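Local atomic coordinates of fusion DH (Streptomyces sp. MJ635-86F5, PDB entry 6K97), a protein that probably removes water from beta-hydroxyacyl chains during cremimycin biosynthesis, as an engineered fusion of the halves of a split polyketide synthase dehydratase domain. Residues A125-R131 against E142-I148. Numbering follows the deposited sequence.
Sequences ARSLTIR and EHADGSI
The imidazole of H143 lies obliquely against the backbone of R131, its CD2 4.0 Å from R131 C, at the bulged end of the antiparallel hairpin formed by strands 126-134 and 141-149. Both ring nitrogens are engaged beyond the pair: NE2 is hydrogen-bonded to S132 OG and ND1 to the carbonyl of T101, which together fix the rotation of the ring. The carboxylate of E142, by contrast, meets a methyl: OE1 lies 3.3 Å from T129 CG2, the two side chains crossing at about a right angle. That methyl is anti to its own backbone N (chi1 -45° for OG1), which also brings it near A144 O. The D145 side chain runs beside that of T129, pointing the same way, and its OD1 is hydrogen-bonded to H100 NE2.

L128, I130, A144 and I148 give the other face an apolar surface, and L128 and I130 pack on helix 75-88. This is the hot dog fold of a dehydratase, its strands laid against a central helix, in the first of the two hot dogs of the fusion. L128 CD1 touches I148 CG2 at 3.9 Å, again nearly at right angles, while I130 CD1 reaches A144 CB at 4.1 Å. R131 leads away from the hairpin, where its NH1 is hydrogen-bonded to E42 O of the second subunit and its guanidinium makes a cation-pi contact with W140.

Along the ladder, R126 and I148 exchange two bonds, as do L128 and G146, though L128 N approaches G146 O from 42° above the carbonyl plane. A classic bulge closes the run: I130 O takes both H143 N at 2.8 Å and A144 N at 3.2 Å.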
loop_
_atom_site.group_PDB
_atom_site.type_symbol
_atom_site.label_atom_id
_atom_site.label_comp_id
_atom_site.label_asym_id
_atom_site.label_seq_id
_atom_site.Cartn_x
_atom_site.Cartn_y
_atom_site.Cartn_z
ATOM N N ALA A 125 0.225 -20.656 3.549
ATOM C CA ALA A 125 -0.875 -20.133 2.751
ATOM C C ALA A 125 -1.223 -18.710 3.196
ATOM O O ALA A 125 -1.153 -18.380 4.373
ATOM C CB ALA A 125 -2.098 -21.018 2.873
ATOM N N ARG A 126 -1.647 -17.908 2.216
ATOM C CA ARG A 126 -1.994 -16.508 2.401
ATOM C C ARG A 126 -3.328 -16.196 1.737
ATOM O O ARG A 126 -3.574 -16.644 0.664
ATOM C CB ARG A 126 -0.934 -15.641 1.762
ATOM C CG ARG A 126 0.470 -15.788 2.355
ATOM C CD ARG A 126 1.470 -15.126 1.416
ATOM N NE ARG A 126 2.850 -15.126 1.892
ATOM C CZ ARG A 126 3.386 -14.168 2.629
ATOM N NH1 ARG A 126 2.686 -13.101 2.991
ATOM N NH2 ARG A 126 4.621 -14.248 2.964
ATOM N N SER A 127 -4.155 -15.378 2.357
ATOM C CA SER A 127 -5.338 -14.899 1.671
ATOM C C SER A 127 -4.903 -13.895 0.570
ATOM O O SER A 127 -3.843 -13.265 0.637
ATOM C CB SER A 127 -6.222 -14.189 2.643
ATOM O OG SER A 127 -5.616 -12.929 2.904
ATOM N N LEU A 128 -5.730 -13.751 -0.425
ATOM C CA LEU A 128 -5.470 -12.831 -1.526
ATOM C C LEU A 128 -6.814 -12.191 -1.934
ATOM O O LEU A 128 -7.797 -12.889 -2.005
ATOM C CB LEU A 128 -4.860 -13.569 -2.723
ATOM C CG LEU A 128 -4.589 -12.713 -3.957
ATOM C CD1 LEU A 128 -3.296 -13.096 -4.644
ATOM C CD2 LEU A 128 -5.734 -12.756 -4.953
ATOM N N THR A 129 -6.820 -10.898 -2.209
ATOM C CA THR A 129 -7.991 -10.189 -2.734
ATOM C C THR A 129 -7.628 -9.173 -3.812
ATOM O O THR A 129 -6.585 -8.549 -3.724
ATOM C CB THR A 129 -8.669 -9.385 -1.611
ATOM O OG1 THR A 129 -8.742 -10.227 -0.470
ATOM C CG2 THR A 129 -10.030 -8.959 -1.986
ATOM N N ILE A 130 -8.525 -8.993 -4.780
ATOM C CA ILE A 130 -8.351 -8.012 -5.862
ATOM C C ILE A 130 -9.588 -7.132 -5.954
ATOM O O ILE A 130 -10.750 -7.603 -5.952
ATOM C CB ILE A 130 -8.132 -8.684 -7.203
ATOM C CG1 ILE A 130 -6.981 -9.713 -7.127
ATOM C CG2 ILE A 130 -7.817 -7.642 -8.246
ATOM C CD1 ILE A 130 -6.790 -10.564 -8.374
ATOM N N ARG A 131 -9.342 -5.846 -5.952
ATOM C CA ARG A 131 -10.390 -4.862 -5.793
ATOM C C ARG A 131 -10.022 -3.595 -6.563
ATOM O O ARG A 131 -8.852 -3.384 -6.895
ATOM C CB ARG A 131 -10.592 -4.516 -4.327
ATOM C CG ARG A 131 -9.413 -3.703 -3.775
ATOM C CD ARG A 131 -9.542 -3.285 -2.344
ATOM N NE ARG A 131 -8.398 -2.458 -1.978
ATOM C CZ ARG A 131 -8.265 -1.828 -0.794
ATOM N NH1 ARG A 131 -7.175 -1.109 -0.567
ATOM N NH2 ARG A 131 -9.209 -1.889 0.154
ATOM N N GLU A 142 -14.879 -5.494 -4.882
ATOM C CA GLU A 142 -14.102 -6.720 -4.863
ATOM C C GLU A 142 -14.402 -7.540 -6.129
ATOM O O GLU A 142 -15.554 -7.848 -6.388
ATOM C CB GLU A 142 -14.413 -7.541 -3.603
ATOM C CG GLU A 142 -13.523 -8.792 -3.514
ATOM C CD GLU A 142 -13.644 -9.593 -2.202
ATOM O OE1 GLU A 142 -13.178 -9.104 -1.149
ATOM O OE2 GLU A 142 -14.181 -10.731 -2.244
ATOM N N HIS A 143 -13.366 -7.817 -6.932
ATOM C CA HIS A 143 -13.509 -8.607 -8.141
ATOM C C HIS A 143 -13.058 -10.059 -7.957
ATOM O O HIS A 143 -13.543 -10.963 -8.617
ATOM C CB HIS A 143 -12.688 -7.965 -9.272
ATOM C CG HIS A 143 -13.005 -6.521 -9.502
ATOM N ND1 HIS A 143 -14.257 -6.092 -9.869
ATOM C CD2 HIS A 143 -12.246 -5.401 -9.357
ATOM C CE1 HIS A 143 -14.253 -4.770 -9.960
ATOM N NE2 HIS A 143 -13.045 -4.327 -9.641
ATOM N N ALA A 144 -12.124 -10.297 -7.044
ATOM C CA ALA A 144 -11.655 -11.655 -6.830
ATOM C C ALA A 144 -11.088 -11.831 -5.484
ATOM O O ALA A 144 -10.564 -10.879 -4.874
ATOM C CB ALA A 144 -10.608 -12.024 -7.857
ATOM N N ASP A 145 -11.189 -13.057 -4.987
ATOM C CA ASP A 145 -10.397 -13.433 -3.815
ATOM C C ASP A 145 -10.049 -14.909 -3.816
ATOM O O ASP A 145 -10.569 -15.696 -4.629
ATOM C CB ASP A 145 -11.083 -12.982 -2.523
ATOM C CG ASP A 145 -12.388 -13.582 -2.307
ATOM O OD1 ASP A 145 -12.793 -14.504 -3.035
ATOM O OD2 ASP A 145 -13.034 -13.111 -1.379
ATOM N N GLY A 146 -9.154 -15.283 -2.946
ATOM C CA GLY A 146 -8.645 -16.652 -2.959
ATOM C C GLY A 146 -7.426 -16.745 -2.077
ATOM O O GLY A 146 -7.295 -16.034 -1.090
ATOM N N SER A 147 -6.580 -17.696 -2.390
ATOM C CA SER A 147 -5.389 -17.918 -1.600
ATOM C C SER A 147 -4.250 -18.422 -2.464
ATOM O O SER A 147 -4.470 -19.022 -3.530
ATOM C CB SER A 147 -5.645 -18.918 -0.486
ATOM O OG SER A 147 -6.408 -19.967 -0.995
ATOM N N ILE A 148 -3.047 -18.151 -1.991
ATOM C CA ILE A 148 -1.828 -18.565 -2.636
ATOM C C ILE A 148 -0.983 -19.295 -1.591
ATOM O O ILE A 148 -1.166 -19.071 -0.413
ATOM C CB ILE A 148 -1.060 -17.378 -3.210
ATOM C CG1 ILE A 148 -0.677 -16.384 -2.106
ATOM C CG2 ILE A 148 -1.906 -16.686 -4.243
ATOM C CD1 ILE A 148 0.104 -15.164 -2.596
#